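Transcriptional regulator, IclR family (Ruegeria sp. TM1040, PDB 3R4K) probably binds DNA through a helix-turn-helix domain to regulate transcription, while its C-terminal domain may sense a small-molecule effector, as in other IclR-family members. Local coordinates at residues Thr224-Gln227 with Lys228-Pro232; Val130-Phe133 with His134-Ser138; Tyr14-His17 with Gly18-Glu21. All blocks are in the same frame, centred on the assembly; numbering follows the deposited sequence.

Interaction 1 (Thr224-Gln227 with Lys228-Pro232); sequences TPDQ and KRTIP
Lys228 N donates to Thr224 O at 2.9 Å, a bond that closes the first turn of helix 225-245. Further along, Ile231 N reaches Gln227 O at 2.9 Å. Asp226 O accepts from three donors: Thr230 N, Arg229 N and the Thr230 hydroxyl. The hydroxyl comes from above the carbonyl plane, its OG1 2.9 Å from Asp226 O. It gets there because OG1 sits beside its own backbone N (chi1 -63°), where it leans back over the preceding turn and gives its proton to the main chain.

The capping bond runs along the first segment, where Thr224 OG1 accepts from Gln227 N at 3.2 Å and so occupies one of the first-turn NH groups.

Side-chain packing follows the same i to i+4 spacing. Arg229 folds back, bent at chi2 and chi3, so that one face of its guanidinium lies over Pro225 O, which is offset toward the rim, and NH1 meets Pro225 CB at 3.4 Å. The Gln227 amide slants across Ile231, with NE2 3.8 Å from CD1, and that nitrogen is bonded to Thr94 O. Ile231 and Pro232 also touch His199 on strand 196-204, so this side of the helix packs against the sheet.

Pro232 has no NH to return to the turn before, and the helix kinks there. Thr224 at the N-cap, Pro225 in the first turn and the i to i+4 bonds behind them make up a classic capped helix N-terminus, here opening the long C-terminal helix of the IclR C-terminal region.

Interaction 2 (Val130-Phe133 with His134-Ser138); sequences VLTF and HGTAS
The Thr136 hydroxyl reaches across the bend that leads from strand 129-131 into helix 137-143 to the backbone oxygen of Thr132, with OG1 2.7 Å from O and approaching nearly end-on to the carbonyl. Its placement follows from chi1 of 64°, which holds OG1 between the backbone N and the carbonyl carbon. From there the same oxygen can also accept from Gly139 N, as befits the N-cap residue of the helix.

The Thr132 hydroxyl is used separately: its OG1 receives a weak bond from Gly135 N at 2.9 Å, and Gly135 CA lies only 3.1 Å from that oxygen, a close approach made easier by the absence of a side chain on the glycine.

His134 rises next to Thr132. One ring face looks towards Thr132 OG1, offset to the rim, while CE1 comes 3.8 Å from Thr132 CB. The ring is held by its NE2, next to CE1, which bonds to Thr160 O. Leu131 packs from the strand side, its CB 3.8 Å from Thr136 OG1, and Phe133 leaves the bend to meet Phe150 edge-to-face.

Chemically, two threonine hydroxyls settle polar backbone atoms inside a mostly buried bend. Thr136 OG1 donates to the carbonyl just past the strand and accepts from Gly139 N in the first turn of the helix, tying the two together, and His134 NE2 must bear a hydrogen to donate to the Thr160 carbonyl, which would fix how the imidazole is turned.

Interaction 3 (Tyr14-His17 with Gly18-Glu21); sequences YFNH and GRLE
Arg19 reaches back to Tyr14 by extending as far as CD, with CG opposite the backbone N (chi1 -164°), and then bending at chi3 (49°). This lays the edge of the guanidinium against the Tyr14 carbonyl. NE and NH2 both grip Tyr14 O side-on, each at 2.8 Å, with the oxygen in the guanidinium plane; NH2 arrives on a lone pair.

Asn16 to Arg19 forms a type I beta turn, closed by Arg19 N to Asn16 O at 2.8 Å. Asn16 N returns a bond to Arg19 O at 3.1 Å, making a single antiparallel bridge. The Asn16 side chain folds over the turn, and OD1 takes a weak Asx-turn bond from Gly18 N at 3.0 Å. Its amide crosses the guanidinium with the planes 51° apart.

The Phe15 ring offers its edge to Leu20 O, with CD1 3.3 Å away. From within the turn, His17 NE2 bonds to Pro206 O, and just before it Phe15 O accepts from Arg68 of the second subunit.

With two donors on one oxygen, the guanidinium cannot easily rotate, and its charge would probably polarise the Tyr14 carbonyl.

In the fold
Interactions 1 and 2 share the IclR C-terminal region, while interaction 3 lies in the helix-turn-helix region, on the other side of the chain's centre. The first two have centres about 22 Å apart and nearest atoms about 10 Å apart; interaction 1 opens helix 225-245 and interaction 2 links an edge strand of the six-stranded sheet to helix 137-143. Side chains from both touch strand 196-204. Interaction 3 stands about 37 Å from interaction 1 and 34 Å from interaction 2, centre to centre. Its contacts with a loop of its own chain and with the second subunit join the putative DNA-binding region to the rest of the dimer.

Interaction 1 (Thr224-Gln227 with Lys228-Pro232)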
ATOM      1  N   THR A 224      11.764  35.767  12.961  1.00 55.85           N
ATOM      2  CA  THR A 224      11.467  36.617  14.116  1.00 59.76           C
ATOM      3  C   THR A 224      11.108  35.768  15.321  1.00 67.98           C
ATOM      4  O   THR A 224      10.750  34.597  15.137  1.00 65.38           O
ATOM      5  CB  THR A 224      10.297  37.589  13.798  1.00 65.49           C
ATOM      6  OG1 THR A 224       9.098  36.851  13.539  1.00 60.80           O
ATOM      7  CG2 THR A 224      10.609  38.559  12.668  1.00 62.32           C
ATOM      8  N   PRO A 225      11.099  36.351  16.554  1.00 69.91           N
ATOM      9  CA  PRO A 225      10.673  35.573  17.731  1.00 71.86           C
ATOM     10  C   PRO A 225       9.289  34.943  17.557  1.00 74.27           C
ATOM     11  O   PRO A 225       9.104  33.787  17.923  1.00 72.76           O
ATOM     12  CB  PRO A 225      10.667  36.621  18.850  1.00 78.54           C
ATOM     13  CG  PRO A 225      11.650  37.639  18.413  1.00 83.37           C
ATOM     14  CD  PRO A 225      11.478  37.731  16.936  1.00 74.53           C
ATOM     15  N   ASP A 226       8.342  35.681  16.943  1.00 71.83           N
ATOM     16  CA  ASP A 226       6.985  35.193  16.693  1.00 70.80           C
ATOM     17  C   ASP A 226       6.976  34.026  15.716  1.00 69.42           C
ATOM     18  O   ASP A 226       6.274  33.052  15.976  1.00 70.97           O
ATOM     19  CB  ASP A 226       6.064  36.317  16.187  1.00 73.99           C
ATOM     20  CG  ASP A 226       4.728  36.323  16.918  1.00 90.59           C
ATOM     21  OD1 ASP A 226       4.058  35.260  16.945  1.00 89.31           O
ATOM     22  OD2 ASP A 226       4.356  37.395  17.489  1.00101.36           O
ATOM     23  N   GLN A 227       7.771  34.103  14.620  1.00 60.15           N
ATOM     24  CA  GLN A 227       7.876  33.030  13.624  1.00 54.18           C
ATOM     25  C   GLN A 227       8.542  31.780  14.230  1.00 58.28           C
ATOM     26  O   GLN A 227       8.085  30.662  13.963  1.00 57.40           O
ATOM     27  CB  GLN A 227       8.627  33.488  12.366  1.00 51.98           C
ATOM     28  CG  GLN A 227       7.824  34.429  11.484  1.00 54.28           C
ATOM     29  CD  GLN A 227       6.625  33.769  10.830  1.00 69.70           C
ATOM     30  OE1 GLN A 227       5.491  33.890  11.289  1.00 62.62           O
ATOM     31  NE2 GLN A 227       6.834  33.074   9.723  1.00 67.94           N
ATOM     32  N   LYS A 228       9.574  31.967  15.077  1.00 55.48           N
ATOM     33  CA  LYS A 228      10.278  30.879  15.752  1.00 55.60           C
ATOM     34  C   LYS A 228       9.334  30.087  16.651  1.00 62.90           C
ATOM     35  O   LYS A 228       9.562  28.904  16.888  1.00 62.04           O
ATOM     36  CB  LYS A 228      11.433  31.429  16.594  1.00 61.20           C
ATOM     37  CG  LYS A 228      12.714  31.699  15.835  1.00 67.27           C
ATOM     38  CD  LYS A 228      13.765  32.274  16.773  1.00 73.30           C
ATOM     39  CE  LYS A 228      15.043  32.633  16.082  1.00 82.85           C
ATOM     40  NZ  LYS A 228      15.979  33.318  17.011  1.00 95.28           N
ATOM     41  N   ARG A 229       8.259  30.717  17.123  1.00 62.08           N
ATOM     42  CA  ARG A 229       7.325  30.057  18.011  1.00 63.25           C
ATOM     43  C   ARG A 229       6.027  29.600  17.305  1.00 65.54           C
ATOM     44  O   ARG A 229       5.344  28.720  17.832  1.00 66.54           O
ATOM     45  CB  ARG A 229       7.030  30.968  19.202  1.00 67.43           C
ATOM     46  CG  ARG A 229       8.159  30.932  20.257  1.00 80.18           C
ATOM     47  CD  ARG A 229       8.645  32.292  20.773  1.00 90.40           C
ATOM     48  NE  ARG A 229       7.604  33.326  20.790  1.00 94.08           N
ATOM     49  CZ  ARG A 229       7.819  34.606  21.065  1.00111.90           C
ATOM     50  NH1 ARG A 229       9.040  35.033  21.364  1.00105.53           N
ATOM     51  NH2 ARG A 229       6.816  35.471  21.049  1.00 99.44           N
ATOM     52  N   THR A 230       5.695  30.171  16.141  1.00 59.37           N
ATOM     53  CA  THR A 230       4.506  29.809  15.359  1.00 57.33           C
ATOM     54  C   THR A 230       4.781  28.682  14.344  1.00 58.23           C
ATOM     55  O   THR A 230       3.878  27.872  14.094  1.00 57.12           O
ATOM     56  CB  THR A 230       3.980  31.070  14.636  1.00 69.15           C
ATOM     57  OG1 THR A 230       3.571  32.030  15.604  1.00 69.81           O
ATOM     58  CG2 THR A 230       2.875  30.804  13.589  1.00 67.57           C
ATOM     59  N   ILE A 231       5.974  28.663  13.718  1.00 52.12           N
ATOM     60  CA  ILE A 231       6.294  27.650  12.703  1.00 47.84           C
ATOM     61  C   ILE A 231       6.266  26.222  13.318  1.00 49.92           C
ATOM     62  O   ILE A 231       5.532  25.394  12.778  1.00 46.70           O
ATOM     63  CB  ILE A 231       7.612  27.948  11.928  1.00 49.36           C
ATOM     64  CG1 ILE A 231       7.430  29.185  11.009  1.00 49.02           C
ATOM     65  CG2 ILE A 231       8.089  26.711  11.137  1.00 46.11           C
ATOM     66  CD1 ILE A 231       8.708  29.832  10.493  1.00 51.24           C
ATOM     67  N   PRO A 232       6.991  25.912  14.424  1.00 49.16           N
ATOM     68  CA  PRO A 232       6.967  24.535  14.956  1.00 49.47           C
ATOM     69  C   PRO A 232       5.555  23.947  15.249  1.00 54.66           C
ATOM     70  O   PRO A 232       5.320  22.855  14.731  1.00 52.00           O
ATOM     71  CB  PRO A 232       7.828  24.640  16.218  1.00 54.27           C
ATOM     72  CG  PRO A 232       8.801  25.734  15.894  1.00 58.93           C
ATOM     73  CD  PRO A 232       7.951  26.744  15.185  1.00 53.35           C
TER

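Interaction 2 (Val130-Phe133 with His134-Ser138)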
ATOM      1  N   VAL A 130      17.897  17.419  -5.080  1.00 49.38           N
ATOM      2  CA  VAL A 130      18.442  16.445  -4.126  1.00 50.46           C
ATOM      3  C   VAL A 130      18.966  17.203  -2.898  1.00 54.92           C
ATOM      4  O   VAL A 130      19.730  18.163  -3.034  1.00 56.84           O
ATOM      5  CB  VAL A 130      19.506  15.517  -4.768  1.00 56.35           C
ATOM      6  CG1 VAL A 130      20.076  14.527  -3.746  1.00 58.14           C
ATOM      7  CG2 VAL A 130      18.914  14.765  -5.964  1.00 55.58           C
ATOM      8  N   LEU A 131      18.515  16.785  -1.713  1.00 49.14           N
ATOM      9  CA  LEU A 131      18.876  17.397  -0.440  1.00 48.92           C
ATOM     10  C   LEU A 131      19.911  16.550   0.273  1.00 55.38           C
ATOM     11  O   LEU A 131      19.892  15.310   0.169  1.00 55.21           O
ATOM     12  CB  LEU A 131      17.644  17.579   0.466  1.00 47.16           C
ATOM     13  CG  LEU A 131      16.378  18.260  -0.091  1.00 48.70           C
ATOM     14  CD1 LEU A 131      16.645  19.340  -1.139  1.00 47.49           C
ATOM     15  CD2 LEU A 131      15.405  17.300  -0.514  1.00 51.51           C
ATOM     16  N   THR A 132      20.834  17.207   0.988  1.00 52.65           N
ATOM     17  CA  THR A 132      21.855  16.478   1.733  1.00 53.89           C
ATOM     18  C   THR A 132      21.231  15.984   3.054  1.00 55.29           C
ATOM     19  O   THR A 132      20.312  16.623   3.576  1.00 51.15           O
ATOM     20  CB  THR A 132      23.105  17.348   1.949  1.00 59.18           C
ATOM     21  OG1 THR A 132      22.773  18.469   2.764  1.00 55.06           O
ATOM     22  CG2 THR A 132      23.733  17.824   0.641  1.00 57.18           C
ATOM     23  N   PHE A 133      21.718  14.851   3.578  1.00 54.07           N
ATOM     24  CA  PHE A 133      21.210  14.327   4.841  1.00 54.31           C
ATOM     25  C   PHE A 133      21.739  15.132   6.029  1.00 61.09           C
ATOM     26  O   PHE A 133      21.056  15.270   7.044  1.00 59.63           O
ATOM     27  CB  PHE A 133      21.560  12.843   5.007  1.00 57.59           C
ATOM     28  CG  PHE A 133      20.673  11.921   4.202  1.00 57.84           C
ATOM     29  CD1 PHE A 133      19.335  11.730   4.551  1.00 58.61           C
ATOM     30  CD2 PHE A 133      21.167  11.244   3.096  1.00 60.85           C
ATOM     31  CE1 PHE A 133      18.510  10.898   3.791  1.00 57.45           C
ATOM     32  CE2 PHE A 133      20.342  10.394   2.348  1.00 61.93           C
ATOM     33  CZ  PHE A 133      19.021  10.235   2.696  1.00 57.48           C
ATOM     34  N   HIS A 134      22.947  15.683   5.890  1.00 61.25           N
ATOM     35  CA  HIS A 134      23.615  16.416   6.956  1.00 63.65           C
ATOM     36  C   HIS A 134      23.416  17.945   6.879  1.00 67.57           C
ATOM     37  O   HIS A 134      23.547  18.610   7.907  1.00 70.39           O
ATOM     38  CB  HIS A 134      25.122  16.078   6.944  1.00 67.74           C
ATOM     39  CG  HIS A 134      25.840  16.539   5.712  1.00 71.01           C
ATOM     40  ND1 HIS A 134      25.718  15.869   4.505  1.00 71.64           N
ATOM     41  CD2 HIS A 134      26.673  17.593   5.545  1.00 73.73           C
ATOM     42  CE1 HIS A 134      26.468  16.549   3.644  1.00 71.53           C
ATOM     43  NE2 HIS A 134      27.059  17.593   4.224  1.00 72.97           N
ATOM     44  N   GLY A 135      23.129  18.486   5.691  1.00 59.97           N
ATOM     45  CA  GLY A 135      23.016  19.930   5.501  1.00 58.42           C
ATOM     46  C   GLY A 135      21.630  20.537   5.445  1.00 58.50           C
ATOM     47  O   GLY A 135      21.495  21.760   5.325  1.00 55.78           O
ATOM     48  N   THR A 136      20.584  19.702   5.512  1.00 54.17           N
ATOM     49  CA  THR A 136      19.205  20.207   5.471  1.00 50.88           C
ATOM     50  C   THR A 136      18.449  19.752   6.715  1.00 54.27           C
ATOM     51  O   THR A 136      18.773  18.697   7.268  1.00 55.06           O
ATOM     52  CB  THR A 136      18.451  19.739   4.188  1.00 50.05           C
ATOM     53  OG1 THR A 136      18.307  18.319   4.185  1.00 51.04           O
ATOM     54  CG2 THR A 136      19.108  20.180   2.908  1.00 44.33           C
ATOM     55  N   ALA A 137      17.415  20.513   7.121  1.00 48.93           N
ATOM     56  CA  ALA A 137      16.536  20.132   8.226  1.00 48.75           C
ATOM     57  C   ALA A 137      15.783  18.849   7.830  1.00 50.70           C
ATOM     58  O   ALA A 137      15.662  17.938   8.644  1.00 49.93           O
ATOM     59  CB  ALA A 137      15.564  21.262   8.541  1.00 48.66           C
ATOM     60  N   SER A 138      15.346  18.765   6.543  1.00 45.49           N
ATOM     61  CA  SER A 138      14.651  17.608   5.964  1.00 42.98           C
ATOM     62  C   SER A 138      15.525  16.358   6.060  1.00 46.86           C
ATOM     63  O   SER A 138      15.045  15.321   6.523  1.00 47.41           O
ATOM     64  CB  SER A 138      14.248  17.875   4.514  1.00 42.03           C
ATOM     65  OG  SER A 138      13.451  19.041   4.423  1.00 45.71           O
TER

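Interaction 3 (Tyr14-His17 with Gly18-Glu21)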
ATOM      1  N   TYR A  14      -8.202  -0.663  17.525  1.00 36.45           N
ATOM      2  CA  TYR A  14      -7.421  -1.224  18.623  1.00 37.62           C
ATOM      3  C   TYR A  14      -6.201  -2.008  18.121  1.00 40.87           C
ATOM      4  O   TYR A  14      -5.258  -2.208  18.887  1.00 42.46           O
ATOM      5  CB  TYR A  14      -8.314  -2.073  19.537  1.00 39.57           C
ATOM      6  CG  TYR A  14      -9.387  -1.235  20.193  1.00 41.27           C
ATOM      7  CD1 TYR A  14      -9.055  -0.206  21.071  1.00 44.64           C
ATOM      8  CD2 TYR A  14     -10.729  -1.421  19.886  1.00 41.36           C
ATOM      9  CE1 TYR A  14     -10.033   0.601  21.645  1.00 45.57           C
ATOM     10  CE2 TYR A  14     -11.719  -0.630  20.468  1.00 43.49           C
ATOM     11  CZ  TYR A  14     -11.365   0.385  21.345  1.00 50.50           C
ATOM     12  OH  TYR A  14     -12.316   1.184  21.935  1.00 52.77           O
ATOM     13  N   PHE A  15      -6.210  -2.426  16.842  1.00 34.48           N
ATOM     14  CA  PHE A  15      -5.087  -3.086  16.198  1.00 33.03           C
ATOM     15  C   PHE A  15      -4.049  -2.046  15.847  1.00 38.09           C
ATOM     16  O   PHE A  15      -4.400  -0.981  15.335  1.00 37.13           O
ATOM     17  CB  PHE A  15      -5.544  -3.814  14.929  1.00 33.44           C
ATOM     18  CG  PHE A  15      -6.335  -5.062  15.185  1.00 35.42           C
ATOM     19  CD1 PHE A  15      -5.696  -6.267  15.457  1.00 37.99           C
ATOM     20  CD2 PHE A  15      -7.725  -5.042  15.138  1.00 38.21           C
ATOM     21  CE1 PHE A  15      -6.431  -7.423  15.700  1.00 38.80           C
ATOM     22  CE2 PHE A  15      -8.462  -6.206  15.374  1.00 40.00           C
ATOM     23  CZ  PHE A  15      -7.812  -7.385  15.661  1.00 37.88           C
ATOM     24  N   ASN A  16      -2.774  -2.335  16.132  1.00 36.24           N
ATOM     25  CA  ASN A  16      -1.634  -1.463  15.814  1.00 36.35           C
ATOM     26  C   ASN A  16      -0.397  -2.364  15.678  1.00 40.14           C
ATOM     27  O   ASN A  16      -0.485  -3.544  15.994  1.00 39.20           O
ATOM     28  CB  ASN A  16      -1.455  -0.327  16.862  1.00 37.79           C
ATOM     29  CG  ASN A  16      -1.298  -0.776  18.292  1.00 55.54           C
ATOM     30  OD1 ASN A  16      -0.276  -1.323  18.683  1.00 53.43           O
ATOM     31  ND2 ASN A  16      -2.283  -0.501  19.125  1.00 50.77           N
ATOM     32  N   HIS A  17       0.719  -1.850  15.163  1.00 37.82           N
ATOM     33  CA  HIS A  17       1.927  -2.653  14.961  1.00 39.26           C
ATOM     34  C   HIS A  17       2.421  -3.320  16.256  1.00 47.71           C
ATOM     35  O   HIS A  17       3.126  -4.324  16.153  1.00 49.71           O
ATOM     36  CB  HIS A  17       3.052  -1.828  14.314  1.00 39.71           C
ATOM     37  CG  HIS A  17       2.821  -1.525  12.863  1.00 40.59           C
ATOM     38  ND1 HIS A  17       3.184  -2.419  11.876  1.00 41.56           N
ATOM     39  CD2 HIS A  17       2.256  -0.442  12.286  1.00 41.04           C
ATOM     40  CE1 HIS A  17       2.852  -1.849  10.730  1.00 39.85           C
ATOM     41  NE2 HIS A  17       2.295  -0.653  10.924  1.00 39.78           N
ATOM     42  N   GLY A  18       2.021  -2.791  17.431  1.00 45.01           N
ATOM     43  CA  GLY A  18       2.349  -3.359  18.739  1.00 46.46           C
ATOM     44  C   GLY A  18       1.304  -4.328  19.260  1.00 49.39           C
ATOM     45  O   GLY A  18       1.528  -4.995  20.275  1.00 52.16           O
ATOM     46  N   ARG A  19       0.146  -4.409  18.568  1.00 42.08           N
ATOM     47  CA  ARG A  19      -0.985  -5.275  18.920  1.00 40.15           C
ATOM     48  C   ARG A  19      -1.673  -5.766  17.637  1.00 40.63           C
ATOM     49  O   ARG A  19      -2.690  -5.213  17.216  1.00 41.15           O
ATOM     50  CB  ARG A  19      -1.948  -4.490  19.818  1.00 39.44           C
ATOM     51  CG  ARG A  19      -2.954  -5.342  20.582  1.00 45.27           C
ATOM     52  CD  ARG A  19      -3.619  -4.531  21.680  1.00 51.37           C
ATOM     53  NE  ARG A  19      -4.127  -3.242  21.197  1.00 55.07           N
ATOM     54  CZ  ARG A  19      -4.357  -2.189  21.971  1.00 66.15           C
ATOM     55  NH1 ARG A  19      -4.141  -2.257  23.277  1.00 49.49           N
ATOM     56  NH2 ARG A  19      -4.820  -1.062  21.447  1.00 53.45           N
ATOM     57  N   LEU A  20      -1.080  -6.773  16.986  1.00 34.53           N
ATOM     58  CA  LEU A  20      -1.559  -7.294  15.698  1.00 31.93           C
ATOM     59  C   LEU A  20      -2.609  -8.381  15.869  1.00 38.65           C
ATOM     60  O   LEU A  20      -3.391  -8.626  14.950  1.00 38.44           O
ATOM     61  CB  LEU A  20      -0.382  -7.819  14.854  1.00 31.21           C
ATOM     62  CG  LEU A  20       0.665  -6.812  14.432  1.00 33.44           C
ATOM     63  CD1 LEU A  20       1.906  -7.514  13.943  1.00 33.80           C
ATOM     64  CD2 LEU A  20       0.120  -5.832  13.419  1.00 32.17           C
ATOM     65  N   GLU A  21      -2.634  -9.014  17.043  1.00 37.95           N
ATOM     66  CA  GLU A  21      -3.596 -10.048  17.397  1.00 37.78           C
ATOM     67  C   GLU A  21      -4.268  -9.688  18.713  1.00 42.73           C
ATOM     68  O   GLU A  21      -3.590  -9.346  19.682  1.00 43.79           O
ATOM     69  CB  GLU A  21      -2.937 -11.432  17.482  1.00 40.25           C
ATOM     70  CG  GLU A  21      -2.514 -11.993  16.135  1.00 52.06           C
ATOM     71  CD  GLU A  21      -1.851 -13.359  16.174  1.00 74.09           C
ATOM     72  OE1 GLU A  21      -2.099 -14.125  17.136  1.00 67.98           O
ATOM     73  OE2 GLU A  21      -1.091 -13.669  15.226  1.00 62.33           O
TER